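Hypothetical protein MG027 (Mycoplasma genitalium, PDB 1Q8C) is of unknown function but resembles NusB proteins in its helical fold, suggesting a possible role in RNA binding or transcription antitermination. Local coordinates at residues 22-27 against 44-49. Sequence-based numbering, arbitrary orientation.
Sequences VEFIFS and LEYDTK
F24 and Y46 meet in an edge-to-face aromatic contact through which residues 44-49, at the C-terminal end region of helix 36-45, settle against the flank of helix 14-28. One tyrosine does nearly all the work on its side, a small-scale example of how a single ring can carry most of the contact between two neighbouring parts of a helical fold. The edge of the F24 ring is turned to the face of Y46, with ring centroids 5.0 Å apart and planes inclined at 53°, well short of a perpendicular T. CD1 of F24 stands over the centre of the tyrosine ring, 3.7 Å from CG of Y46. Beside it, CB of F24 adds a CH-pi contact over the same face, 3.7 Å from CE2 of Y46. The CB of Y46 points toward helix 14-28, and a trans first torsion (chi1 -172°) carries the ring on in that direction, so that the phenol reaches the backbone there. Its OH lies 3.5 Å from CB of E23 and equally far from N of F24, but the angle at that N is poor and no hydrogen bond crosses between the two segments. Within helix 14-28, S27 OG donates a hydrogen bond to O of F24 (2.6 Å), tying that side chain back to its own helix. Partners beyond the pair extend the cluster: F24 also meets F43 and packs on V61 of helix 55-81, while R51 makes a cation-pi contact with Y46 and hydrogen-bonds its carbonyl oxygen. The arrangement is an edge-to-face aromatic pair at the periphery of an all-helical, NusB-like fold.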
ATOM      1  N   VAL A  22       2.544  -3.127  -4.843  1.00 43.41           N
ATOM      2  CA  VAL A  22       2.942  -1.726  -4.781  1.00 43.33           C
ATOM      3  C   VAL A  22       3.162  -1.127  -6.177  1.00 43.42           C
ATOM      4  O   VAL A  22       2.672  -0.037  -6.499  1.00 43.60           O
ATOM      5  CB  VAL A  22       4.227  -1.575  -3.955  1.00 43.05           C
ATOM      6  CG1 VAL A  22       4.839  -0.181  -4.150  1.00 43.33           C
ATOM      7  CG2 VAL A  22       3.937  -1.814  -2.470  1.00 43.39           C
ATOM      8  N   GLU A  23       3.908  -1.832  -7.010  1.00 43.51           N
ATOM      9  CA  GLU A  23       4.206  -1.341  -8.350  1.00 44.21           C
ATOM     10  C   GLU A  23       2.915  -1.213  -9.151  1.00 43.84           C
ATOM     11  O   GLU A  23       2.728  -0.252  -9.883  1.00 43.80           O
ATOM     12  CB  GLU A  23       5.207  -2.248  -9.077  1.00 44.41           C
ATOM     13  CG  GLU A  23       6.487  -1.562  -9.540  1.00 47.56           C
ATOM     14  CD  GLU A  23       6.333  -0.083  -9.893  1.00 51.00           C
ATOM     15  OE1 GLU A  23       6.268   0.233 -11.111  1.00 52.31           O
ATOM     16  OE2 GLU A  23       6.304   0.776  -8.954  1.00 54.98           O
ATOM     17  N   PHE A  24       2.019  -2.178  -8.968  1.00 43.71           N
ATOM     18  CA  PHE A  24       0.716  -2.161  -9.632  1.00 43.59           C
ATOM     19  C   PHE A  24      -0.115  -0.923  -9.235  1.00 43.89           C
ATOM     20  O   PHE A  24      -0.580  -0.163 -10.090  1.00 43.83           O
ATOM     21  CB  PHE A  24      -0.034  -3.442  -9.278  1.00 43.43           C
ATOM     22  CG  PHE A  24      -1.417  -3.495  -9.814  1.00 43.07           C
ATOM     23  CD1 PHE A  24      -1.652  -3.618 -11.167  1.00 43.65           C
ATOM     24  CD2 PHE A  24      -2.503  -3.443  -8.945  1.00 44.06           C
ATOM     25  CE1 PHE A  24      -2.969  -3.660 -11.655  1.00 43.40           C
ATOM     26  CE2 PHE A  24      -3.789  -3.497  -9.406  1.00 43.68           C
ATOM     27  CZ  PHE A  24      -4.025  -3.600 -10.772  1.00 43.91           C
ATOM     28  N   ILE A  25      -0.283  -0.741  -7.927  1.00 44.03           N
ATOM     29  CA  ILE A  25      -1.049   0.361  -7.369  1.00 44.14           C
ATOM     30  C   ILE A  25      -0.434   1.654  -7.921  1.00 44.06           C
ATOM     31  O   ILE A  25      -1.141   2.490  -8.469  1.00 44.40           O
ATOM     32  CB  ILE A  25      -0.996   0.343  -5.818  1.00 44.21           C
ATOM     33  CG1 ILE A  25      -1.766  -0.851  -5.244  1.00 44.56           C
ATOM     34  CG2 ILE A  25      -1.577   1.632  -5.273  1.00 44.18           C
ATOM     35  CD1 ILE A  25      -1.531  -1.089  -3.762  1.00 45.60           C
ATOM     36  N   PHE A  26       0.890   1.768  -7.825  1.00 43.82           N
ATOM     37  CA  PHE A  26       1.639   2.926  -8.314  1.00 43.84           C
ATOM     38  C   PHE A  26       1.264   3.320  -9.736  1.00 43.95           C
ATOM     39  O   PHE A  26       1.102   4.509 -10.021  1.00 43.34           O
ATOM     40  CB  PHE A  26       3.154   2.659  -8.295  1.00 43.70           C
ATOM     41  CG  PHE A  26       3.976   3.810  -8.797  1.00 43.72           C
ATOM     42  CD1 PHE A  26       3.849   5.060  -8.220  1.00 43.94           C
ATOM     43  CD2 PHE A  26       4.884   3.645  -9.842  1.00 44.06           C
ATOM     44  CE1 PHE A  26       4.606   6.140  -8.668  1.00 44.71           C
ATOM     45  CE2 PHE A  26       5.652   4.711 -10.297  1.00 44.85           C
ATOM     46  CZ  PHE A  26       5.514   5.967  -9.707  1.00 44.95           C
ATOM     47  N   SER A  27       1.169   2.318 -10.617  1.00 44.04           N
ATOM     48  CA  SER A  27       0.902   2.535 -12.035  1.00 44.01           C
ATOM     49  C   SER A  27      -0.506   3.043 -12.266  1.00 44.19           C
ATOM     50  O   SER A  27      -0.768   3.681 -13.287  1.00 44.44           O
ATOM     51  CB  SER A  27       1.123   1.248 -12.843  1.00 44.21           C
ATOM     52  OG  SER A  27       0.146   0.248 -12.529  1.00 44.24           O
ATOM     53  N   LEU A  44      -5.164  -9.020 -13.248  1.00 44.08           N
ATOM     54  CA  LEU A  44      -4.950 -10.249 -13.989  1.00 44.07           C
ATOM     55  C   LEU A  44      -4.075 -10.065 -15.237  1.00 44.07           C
ATOM     56  O   LEU A  44      -3.216 -10.918 -15.497  1.00 44.23           O
ATOM     57  CB  LEU A  44      -6.264 -10.896 -14.411  1.00 44.30           C
ATOM     58  CG  LEU A  44      -7.302 -11.202 -13.334  1.00 45.09           C
ATOM     59  CD1 LEU A  44      -8.327 -12.158 -13.909  1.00 44.95           C
ATOM     60  CD2 LEU A  44      -6.660 -11.767 -12.068  1.00 46.54           C
ATOM     61  N   GLU A  45      -4.287  -8.986 -16.005  1.00 43.63           N
ATOM     62  CA  GLU A  45      -3.486  -8.710 -17.218  1.00 43.73           C
ATOM     63  C   GLU A  45      -2.054  -8.288 -16.899  1.00 43.65           C
ATOM     64  O   GLU A  45      -1.191  -8.262 -17.787  1.00 43.39           O
ATOM     65  CB  GLU A  45      -4.106  -7.598 -18.050  1.00 43.72           C
ATOM     66  CG  GLU A  45      -5.447  -7.947 -18.666  1.00 43.88           C
ATOM     67  CD  GLU A  45      -5.674  -7.179 -19.939  1.00 43.56           C
ATOM     68  OE1 GLU A  45      -6.262  -6.088 -19.836  1.00 42.78           O
ATOM     69  OE2 GLU A  45      -5.252  -7.655 -21.027  1.00 43.35           O
ATOM     70  N   TYR A  46      -1.845  -7.916 -15.639  1.00 43.48           N
ATOM     71  CA  TYR A  46      -0.556  -7.490 -15.094  1.00 43.50           C
ATOM     72  C   TYR A  46       0.375  -8.686 -14.803  1.00 43.42           C
ATOM     73  O   TYR A  46       1.561  -8.506 -14.578  1.00 43.46           O
ATOM     74  CB  TYR A  46      -0.839  -6.784 -13.770  1.00 43.56           C
ATOM     75  CG  TYR A  46       0.333  -6.100 -13.132  1.00 43.34           C
ATOM     76  CD1 TYR A  46       0.940  -5.029 -13.757  1.00 44.40           C
ATOM     77  CD2 TYR A  46       0.797  -6.493 -11.876  1.00 44.40           C
ATOM     78  CE1 TYR A  46       1.977  -4.384 -13.175  1.00 45.22           C
ATOM     79  CE2 TYR A  46       1.851  -5.858 -11.288  1.00 45.29           C
ATOM     80  CZ  TYR A  46       2.434  -4.801 -11.949  1.00 46.09           C
ATOM     81  OH  TYR A  46       3.498  -4.129 -11.411  1.00 48.75           O
ATOM     82  N   ASP A  47      -0.194  -9.892 -14.783  1.00 43.16           N
ATOM     83  CA  ASP A  47       0.516 -11.120 -14.450  1.00 43.43           C
ATOM     84  C   ASP A  47       1.508 -11.483 -15.545  1.00 43.37           C
ATOM     85  O   ASP A  47       1.264 -11.215 -16.730  1.00 43.55           O
ATOM     86  CB  ASP A  47      -0.499 -12.260 -14.254  1.00 43.39           C
ATOM     87  CG  ASP A  47       0.084 -13.494 -13.541  1.00 44.04           C
ATOM     88  OD1 ASP A  47       1.114 -13.409 -12.834  1.00 43.19           O
ATOM     89  OD2 ASP A  47      -0.485 -14.605 -13.628  1.00 44.96           O
ATOM     90  N   THR A  48       2.621 -12.081 -15.116  1.00 43.76           N
ATOM     91  CA  THR A  48       3.691 -12.575 -15.987  1.00 43.55           C
ATOM     92  C   THR A  48       4.393 -13.783 -15.385  1.00 43.66           C
ATOM     93  O   THR A  48       4.234 -14.097 -14.221  1.00 43.59           O
ATOM     94  CB  THR A  48       4.765 -11.507 -16.207  1.00 43.62           C
ATOM     95  OG1 THR A  48       5.279 -11.055 -14.938  1.00 44.28           O
ATOM     96  CG2 THR A  48       4.186 -10.280 -16.885  1.00 44.03           C
ATOM     97  N   LYS A  49       5.202 -14.425 -16.220  1.00 43.86           N
ATOM     98  CA  LYS A  49       6.089 -15.511 -15.851  1.00 44.01           C
ATOM     99  C   LYS A  49       6.761 -15.249 -14.504  1.00 44.08           C
ATOM    100  O   LYS A  49       6.719 -16.088 -13.608  1.00 44.39           O
ATOM    101  CB  LYS A  49       7.157 -15.701 -16.951  1.00 44.21           C
ATOM    102  CG  LYS A  49       6.639 -15.548 -18.412  1.00 44.72           C
ATOM    103  CD  LYS A  49       6.404 -14.055 -18.883  1.00 45.43           C
ATOM    104  CE  LYS A  49       5.062 -13.904 -19.650  1.00 45.37           C
ATOM    105  NZ  LYS A  49       4.758 -12.508 -20.096  1.00 45.86           N
TER